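Local coordinates for protein glutamyl endopeptidase (Staphylococcus epidermidis, PDB 6PYM) that probably cleaves proteins on the carbonyl side of glutamate, and also of aspartate, as a secreted serine protease of the S1B family, at residues L47-V52 with N91-I96. The protein carries 1 engineered substitution. Numbering follows the deposited sequence.
Sequences LTNKHV and NSDLAI
The carboxylate of D93 meets the N-terminal turn of helix 50-53 with both oxygens, each through its syn lone pair. OD2 accepts a hydrogen bond from ND1 of H51, 2.6 Å away at an N-H...O angle of 162°; it lies almost in the ring plane, although ring and carboxylate planes are turned 43° apart. OD1 accepts the backbone N-H of H51 (N to OD1 3.0 Å), so H51 grips both oxygens, through its ring and its backbone, which limits rotation of the carboxylate. D93 reaches them with CG anti to its backbone N (chi1 -161°), while H51 CG sits between its own backbone N and carbonyl carbon.

Weaker polar contacts flank this pair. The amide of N49 sends ND2 to D93 O in a bent, weak bond of 3.0 Å, its stronger partner being H184 O. The extended K50 side chain runs along the 92-94 backbone, its CG 3.4 Å from L94 O, and its NZ is bound by Y88 O and G90 O, with a weak bond to S92 O besides.

Before the helix the segments pair as antiparallel strands. T48 and A95 form a hydrogen-bonded pair, T48 N to A95 O at 3.0 Å and A95 N to T48 O at 2.9 Å, the latter donor standing above the carbonyl plane. L47 and I96 form the next, non-hydrogen-bonded pair; their side chains lie side by side, L47 CD2 3.7 Å from I96 CG1, against helix 200-209.

The strands belong to the six-stranded barrel of a chymotrypsin-like protease; the helix after one and the loop before the other carry the predicted charge-relay His and Asp. Engineered A169, at the predicted serine position, touches H51 and N49: this is the His-Asp part of a catalytic triad whose serine is absent here.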
ATOM      1  N   LEU A  47       3.666  -4.182  -2.592  1.00  7.49           N
ATOM      2  CA  LEU A  47       3.124  -4.717  -1.350  1.00  7.85           C
ATOM      3  C   LEU A  47       1.646  -4.370  -1.253  1.00  7.25           C
ATOM      4  O   LEU A  47       1.218  -3.277  -1.647  1.00  7.45           O
ATOM      5  CB  LEU A  47       3.832  -4.145  -0.125  1.00  8.53           C
ATOM      6  CG  LEU A  47       5.351  -4.322  -0.132  1.00  8.62           C
ATOM      7  CD1 LEU A  47       5.956  -3.743   1.139  1.00  9.90           C
ATOM      8  CD2 LEU A  47       5.754  -5.776  -0.347  1.00 10.19           C
ATOM      9  N   THR A  48       0.878  -5.304  -0.705  1.00  7.38           N
ATOM     10  CA  THR A  48      -0.528  -5.119  -0.388  1.00  7.85           C
ATOM     11  C   THR A  48      -0.884  -6.125   0.711  1.00  7.20           C
ATOM     12  O   THR A  48       0.006  -6.676   1.370  1.00  8.12           O
ATOM     13  CB  THR A  48      -1.378  -5.216  -1.668  1.00  7.63           C
ATOM     14  OG1 THR A  48      -2.740  -4.909  -1.366  1.00  7.93           O
ATOM     15  CG2 THR A  48      -1.295  -6.607  -2.277  1.00 10.06           C
ATOM     16  N   ASN A  49      -2.182  -6.352   0.921  1.00  7.41           N
ATOM     17  CA  ASN A  49      -2.627  -7.296   1.939  1.00  7.11           C
ATOM     18  C   ASN A  49      -2.870  -8.685   1.350  1.00  7.26           C
ATOM     19  O   ASN A  49      -3.242  -8.832   0.183  1.00  8.48           O
ATOM     20  CB  ASN A  49      -3.955  -6.872   2.571  1.00  7.85           C
ATOM     21  CG  ASN A  49      -3.909  -5.542   3.295  1.00  7.29           C
ATOM     22  OD1 ASN A  49      -4.937  -4.875   3.386  1.00  8.55           O
ATOM     23  ND2 ASN A  49      -2.757  -5.168   3.848  1.00  8.15           N
ATOM     24  N   LYS A  50      -2.728  -9.704   2.206  1.00  8.19           N
ATOM     25  CA  LYS A  50      -3.218 -11.038   1.860  1.00  8.47           C
ATOM     26  C   LYS A  50      -4.691 -11.007   1.496  1.00  8.06           C
ATOM     27  O   LYS A  50      -5.110 -11.634   0.518  1.00  9.28           O
ATOM     28  CB  LYS A  50      -3.009 -12.018   3.016  1.00  8.94           C
ATOM     29  CG  LYS A  50      -1.557 -12.357   3.273  1.00  9.21           C
ATOM     30  CD  LYS A  50      -1.408 -13.232   4.497  1.00  9.90           C
ATOM     31  CE  LYS A  50       0.038 -13.634   4.699  1.00  9.09           C
ATOM     32  NZ  LYS A  50       0.262 -14.337   5.988  1.00 11.46           N
ATOM     33  N   HIS A  51      -5.502 -10.302   2.281  1.00  8.37           N
ATOM     34  CA  HIS A  51      -6.937 -10.383   2.032  1.00  9.84           C
ATOM     35  C   HIS A  51      -7.323  -9.709   0.723  1.00  9.21           C
ATOM     36  O   HIS A  51      -8.383 -10.017   0.164  1.00 11.75           O
ATOM     37  CB  HIS A  51      -7.766  -9.906   3.235  1.00  9.25           C
ATOM     38  CG  HIS A  51      -7.958  -8.422   3.323  1.00  8.66           C
ATOM     39  ND1 HIS A  51      -7.178  -7.612   4.122  1.00  9.28           N
ATOM     40  CD2 HIS A  51      -8.895  -7.614   2.767  1.00 10.17           C
ATOM     41  CE1 HIS A  51      -7.613  -6.367   4.035  1.00  8.90           C
ATOM     42  NE2 HIS A  51      -8.651  -6.339   3.217  1.00 10.41           N
ATOM     43  N   VAL A  52      -6.482  -8.808   0.215  1.00  9.36           N
ATOM     44  CA  VAL A  52      -6.699  -8.234  -1.109  1.00 10.19           C
ATOM     45  C   VAL A  52      -6.371  -9.255  -2.193  1.00 10.10           C
ATOM     46  O   VAL A  52      -7.215  -9.569  -3.043  1.00 11.84           O
ATOM     47  CB  VAL A  52      -5.893  -6.935  -1.278  1.00  8.83           C
ATOM     48  CG1 VAL A  52      -5.925  -6.458  -2.732  1.00 12.01           C
ATOM     49  CG2 VAL A  52      -6.440  -5.846  -0.369  1.00 10.62           C
ATOM     50  N   ASN A  91       2.112 -14.375  10.575  1.00 10.66           N
ATOM     51  CA  ASN A  91       0.678 -14.229  10.827  1.00 10.91           C
ATOM     52  C   ASN A  91       0.243 -12.766  10.764  1.00 11.03           C
ATOM     53  O   ASN A  91      -0.324 -12.221  11.709  1.00 12.60           O
ATOM     54  CB  ASN A  91       0.313 -14.852  12.167  1.00 13.18           C
ATOM     55  CG  ASN A  91       0.470 -16.348  12.162  1.00 13.68           C
ATOM     56  OD1 ASN A  91      -0.378 -17.068  11.633  1.00 16.05           O
ATOM     57  ND2 ASN A  91       1.557 -16.829  12.742  1.00 14.20           N
ATOM     58  N   SER A  92       0.490 -12.146   9.608  1.00 10.19           N
ATOM     59  CA  SER A  92       0.104 -10.763   9.355  1.00 10.15           C
ATOM     60  C   SER A  92      -0.410 -10.637   7.929  1.00  9.39           C
ATOM     61  O   SER A  92      -0.071 -11.432   7.051  1.00  9.10           O
ATOM     62  CB  SER A  92       1.269  -9.796   9.579  1.00 13.15           C
ATOM     63  OG  SER A  92       1.681  -9.816  10.934  1.00 18.78           O
ATOM     64  N   ASP A  93      -1.207  -9.588   7.703  1.00  9.25           N
ATOM     65  CA  ASP A  93      -1.952  -9.387   6.458  1.00  8.25           C
ATOM     66  C   ASP A  93      -1.082  -8.691   5.404  1.00  7.70           C
ATOM     67  O   ASP A  93      -1.368  -7.575   4.954  1.00  8.27           O
ATOM     68  CB  ASP A  93      -3.205  -8.568   6.758  1.00  8.87           C
ATOM     69  CG  ASP A  93      -4.271  -8.684   5.694  1.00  8.32           C
ATOM     70  OD1 ASP A  93      -4.060  -9.382   4.687  1.00  8.57           O
ATOM     71  OD2 ASP A  93      -5.331  -8.043   5.887  1.00  9.40           O
ATOM     72  N   LEU A  94      -0.013  -9.373   4.982  1.00  7.55           N
ATOM     73  CA  LEU A  94       0.968  -8.800   4.063  1.00  8.18           C
ATOM     74  C   LEU A  94       1.267  -9.783   2.945  1.00  7.93           C
ATOM     75  O   LEU A  94       1.525 -10.965   3.202  1.00  8.88           O
ATOM     76  CB  LEU A  94       2.271  -8.495   4.798  1.00  9.30           C
ATOM     77  CG  LEU A  94       3.410  -7.937   3.938  1.00  8.67           C
ATOM     78  CD1 LEU A  94       3.049  -6.570   3.341  1.00 10.14           C
ATOM     79  CD2 LEU A  94       4.694  -7.868   4.757  1.00 10.79           C
ATOM     80  N   ALA A  95       1.281  -9.293   1.712  1.00  8.23           N
ATOM     81  CA  ALA A  95       1.702 -10.092   0.576  1.00  9.01           C
ATOM     82  C   ALA A  95       2.467  -9.222  -0.406  1.00  8.44           C
ATOM     83  O   ALA A  95       2.193  -8.024  -0.552  1.00  9.26           O
ATOM     84  CB  ALA A  95       0.504 -10.717  -0.148  1.00  9.60           C
ATOM     85  N   ILE A  96       3.438  -9.836  -1.075  1.00  8.19           N
ATOM     86  CA  ILE A  96       4.042  -9.260  -2.267  1.00  8.93           C
ATOM     87  C   ILE A  96       3.224  -9.732  -3.453  1.00  9.24           C
ATOM     88  O   ILE A  96       2.883 -10.919  -3.548  1.00 10.24           O
ATOM     89  CB  ILE A  96       5.502  -9.720  -2.424  1.00  9.98           C
ATOM     90  CG1 ILE A  96       6.353  -9.283  -1.228  1.00 10.28           C
ATOM     91  CG2 ILE A  96       6.078  -9.218  -3.749  1.00 11.06           C
ATOM     92  CD1 ILE A  96       7.727  -9.954  -1.172  1.00 12.13           C
TER